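PDB 3BZW: putative lipase, which probably hydrolyses ester bonds of lipids, possibly as a lysophospholipase, like other GDSL-type (SGNH) hydrolases. Local coordinates for residues Ile163-Pro168 with Trp209-Ile214. Numbering follows the deposited sequence.
Sequences IVLLTP and WGIPVI
Ile211, just after helix 195-210, lays its side chain against Ile163 and Leu165 of strand 162-166. With its CG1 anti to the backbone N (chi1 -170°), CD1 reaches CG2 of Ile163 and also touches CG and CD2 of Leu165. Its CG2 meets Leu165 CD1 at 3.9 Å, the Leu165 and Ile211 side chains crossing at about a right angle. Pro212 sets its ring CG against Val164 CG2, and its carbonyl O accepts a nearly straight bond from Leu165 N (3.1 Å, 175° at the hydrogen). Val213 pairs with Leu165 in parallel register on the face turned to helices 143-157 and 195-210, its CG2 lying 4.0 Å from Leu165 CB. An alanine at Leu165 would probably leave a gap between Ile211, Val213 and the Ile151 and Ile202 side chains of those helices. Ile214 returns the backbone pairing, its N donating to Leu165 O at 2.9 Å almost in line with the carbonyl, and its O accepts a weak bond from Thr167 N. On the other face of the sheet its CB packs 3.6 Å from Leu166 CD2, the two side chains side by side and pointing the same way, and CG1 rests on Val164 CG1. Just beyond the strand, Thr167 OG1 bonds to Asp215 and Asn217. Strand 213-214, outermost in this chain's parallel sheet, thus has its register set mainly by the two Leu165 bonds, which satisfy that buried residue's peptide N and O.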
ATOM      1  N   ILE A 163     -21.146  31.699  -7.451  1.00  6.20           N
ATOM      2  CA  ILE A 163     -21.120  30.838  -8.633  1.00  5.37           C
ATOM      3  C   ILE A 163     -20.783  29.418  -8.186  1.00  6.55           C
ATOM      4  O   ILE A 163     -19.754  29.188  -7.547  1.00  4.87           O
ATOM      5  CB  ILE A 163     -20.063  31.314  -9.653  1.00  6.53           C
ATOM      6  CG1 ILE A 163     -20.252  32.805  -9.949  1.00  5.22           C
ATOM      7  CG2 ILE A 163     -20.190  30.512 -10.940  1.00  4.78           C
ATOM      8  CD1 ILE A 163     -19.159  33.399 -10.830  1.00  4.97           C
ATOM      9  N   VAL A 164     -21.645  28.466  -8.531  1.00  5.22           N
ATOM     10  CA  VAL A 164     -21.447  27.084  -8.105  1.00  5.68           C
ATOM     11  C   VAL A 164     -21.421  26.098  -9.270  1.00  6.05           C
ATOM     12  O   VAL A 164     -22.201  26.224 -10.215  1.00  4.65           O
ATOM     13  CB  VAL A 164     -22.571  26.669  -7.135  1.00  5.75           C
ATOM     14  CG1 VAL A 164     -22.222  25.349  -6.455  1.00  6.57           C
ATOM     15  CG2 VAL A 164     -22.805  27.773  -6.112  1.00  6.55           C
ATOM     16  N   LEU A 165     -20.523  25.118  -9.193  1.00  5.45           N
ATOM     17  CA  LEU A 165     -20.411  24.102 -10.235  1.00  4.91           C
ATOM     18  C   LEU A 165     -21.083  22.812  -9.779  1.00  5.36           C
ATOM     19  O   LEU A 165     -20.986  22.434  -8.614  1.00  4.59           O
ATOM     20  CB  LEU A 165     -18.944  23.793 -10.539  1.00  5.94           C
ATOM     21  CG  LEU A 165     -18.018  24.955 -10.890  1.00  5.24           C
ATOM     22  CD1 LEU A 165     -16.651  24.404 -11.272  1.00  5.28           C
ATOM     23  CD2 LEU A 165     -18.617  25.759 -12.034  1.00  5.85           C
ATOM     24  N   LEU A 166     -21.758  22.139 -10.705  1.00  5.04           N
ATOM     25  CA  LEU A 166     -22.416  20.874 -10.401  1.00  5.50           C
ATOM     26  C   LEU A 166     -21.766  19.802 -11.272  1.00  4.83           C
ATOM     27  O   LEU A 166     -21.563  20.007 -12.470  1.00  3.95           O
ATOM     28  CB  LEU A 166     -23.912  20.943 -10.726  1.00  5.59           C
ATOM     29  CG  LEU A 166     -24.758  22.053 -10.096  1.00  6.59           C
ATOM     30  CD1 LEU A 166     -26.214  21.868 -10.516  1.00  8.97           C
ATOM     31  CD2 LEU A 166     -24.631  22.020  -8.588  1.00  8.66           C
ATOM     32  N   THR A 167     -21.436  18.664 -10.672  1.00  5.75           N
ATOM     33  CA  THR A 167     -20.830  17.579 -11.428  1.00  5.32           C
ATOM     34  C   THR A 167     -21.896  16.853 -12.247  1.00  6.46           C
ATOM     35  O   THR A 167     -23.062  16.782 -11.854  1.00  5.67           O
ATOM     36  CB  THR A 167     -20.125  16.552 -10.506  1.00  3.79           C
ATOM     37  OG1 THR A 167     -21.017  16.140  -9.463  1.00  4.08           O
ATOM     38  CG2 THR A 167     -18.867  17.161  -9.893  1.00  5.89           C
ATOM     39  N   PRO A 168     -21.504  16.306 -13.406  1.00  6.79           N
ATOM     40  CA  PRO A 168     -22.406  15.577 -14.303  1.00  6.74           C
ATOM     41  C   PRO A 168     -23.025  14.357 -13.616  1.00  6.58           C
ATOM     42  O   PRO A 168     -22.411  13.754 -12.732  1.00  6.64           O
ATOM     43  CB  PRO A 168     -21.494  15.179 -15.461  1.00  6.53           C
ATOM     44  CG  PRO A 168     -20.448  16.268 -15.469  1.00  9.00           C
ATOM     45  CD  PRO A 168     -20.162  16.437 -13.997  1.00  7.24           C
ATOM     46  N   TRP A 209      -9.366  26.625  -8.715  1.00  5.45           N
ATOM     47  CA  TRP A 209      -9.864  27.967  -9.016  1.00  6.51           C
ATOM     48  C   TRP A 209     -10.534  28.736  -7.880  1.00  6.76           C
ATOM     49  O   TRP A 209     -10.777  29.941  -8.006  1.00  6.88           O
ATOM     50  CB  TRP A 209     -10.817  27.907 -10.214  1.00  6.30           C
ATOM     51  CG  TRP A 209     -10.098  27.703 -11.505  1.00  7.04           C
ATOM     52  CD1 TRP A 209      -9.895  26.521 -12.160  1.00  5.63           C
ATOM     53  CD2 TRP A 209      -9.415  28.706 -12.263  1.00  6.69           C
ATOM     54  NE1 TRP A 209      -9.123  26.728 -13.279  1.00  7.70           N
ATOM     55  CE2 TRP A 209      -8.813  28.061 -13.364  1.00  8.41           C
ATOM     56  CE3 TRP A 209      -9.248  30.091 -12.113  1.00  9.53           C
ATOM     57  CZ2 TRP A 209      -8.053  28.755 -14.316  1.00  8.24           C
ATOM     58  CZ3 TRP A 209      -8.495  30.779 -13.056  1.00  9.88           C
ATOM     59  CH2 TRP A 209      -7.906  30.108 -14.146  1.00  9.34           C
ATOM     60  N   GLY A 210     -10.821  28.058  -6.775  1.00  5.09           N
ATOM     61  CA  GLY A 210     -11.474  28.728  -5.666  1.00  5.18           C
ATOM     62  C   GLY A 210     -12.947  28.925  -5.977  1.00  5.60           C
ATOM     63  O   GLY A 210     -13.424  30.044  -6.126  1.00  4.24           O
ATOM     64  N   ILE A 211     -13.677  27.825  -6.078  1.00  6.01           N
ATOM     65  CA  ILE A 211     -15.089  27.904  -6.393  1.00  5.61           C
ATOM     66  C   ILE A 211     -15.798  26.706  -5.774  1.00  6.49           C
ATOM     67  O   ILE A 211     -15.268  25.596  -5.773  1.00  5.81           O
ATOM     68  CB  ILE A 211     -15.290  27.932  -7.934  1.00  5.73           C
ATOM     69  CG1 ILE A 211     -16.740  28.260  -8.276  1.00  4.96           C
ATOM     70  CG2 ILE A 211     -14.887  26.586  -8.547  1.00  5.65           C
ATOM     71  CD1 ILE A 211     -16.959  28.554  -9.765  1.00  5.95           C
ATOM     72  N   PRO A 212     -17.002  26.920  -5.217  1.00  5.60           N
ATOM     73  CA  PRO A 212     -17.707  25.788  -4.614  1.00  5.50           C
ATOM     74  C   PRO A 212     -18.227  24.804  -5.656  1.00  6.19           C
ATOM     75  O   PRO A 212     -18.622  25.190  -6.755  1.00  4.83           O
ATOM     76  CB  PRO A 212     -18.832  26.461  -3.826  1.00  7.09           C
ATOM     77  CG  PRO A 212     -19.120  27.692  -4.638  1.00  6.65           C
ATOM     78  CD  PRO A 212     -17.735  28.180  -4.999  1.00  4.08           C
ATOM     79  N   VAL A 213     -18.207  23.527  -5.303  1.00  4.78           N
ATOM     80  CA  VAL A 213     -18.688  22.488  -6.198  1.00  5.75           C
ATOM     81  C   VAL A 213     -19.627  21.574  -5.427  1.00  6.21           C
ATOM     82  O   VAL A 213     -19.299  21.136  -4.330  1.00  8.16           O
ATOM     83  CB  VAL A 213     -17.524  21.628  -6.751  1.00  7.61           C
ATOM     84  CG1 VAL A 213     -18.076  20.500  -7.634  1.00  4.85           C
ATOM     85  CG2 VAL A 213     -16.555  22.500  -7.540  1.00  6.68           C
ATOM     86  N   ILE A 214     -20.804  21.322  -5.989  1.00  5.27           N
ATOM     87  CA  ILE A 214     -21.766  20.416  -5.383  1.00  6.61           C
ATOM     88  C   ILE A 214     -21.619  19.134  -6.203  1.00  6.83           C
ATOM     89  O   ILE A 214     -21.832  19.138  -7.415  1.00  5.14           O
ATOM     90  CB  ILE A 214     -23.210  20.964  -5.488  1.00  8.95           C
ATOM     91  CG1 ILE A 214     -23.351  22.199  -4.591  1.00  9.67           C
ATOM     92  CG2 ILE A 214     -24.219  19.891  -5.076  1.00  8.31           C
ATOM     93  CD1 ILE A 214     -24.734  22.805  -4.591  1.00 12.89           C
TER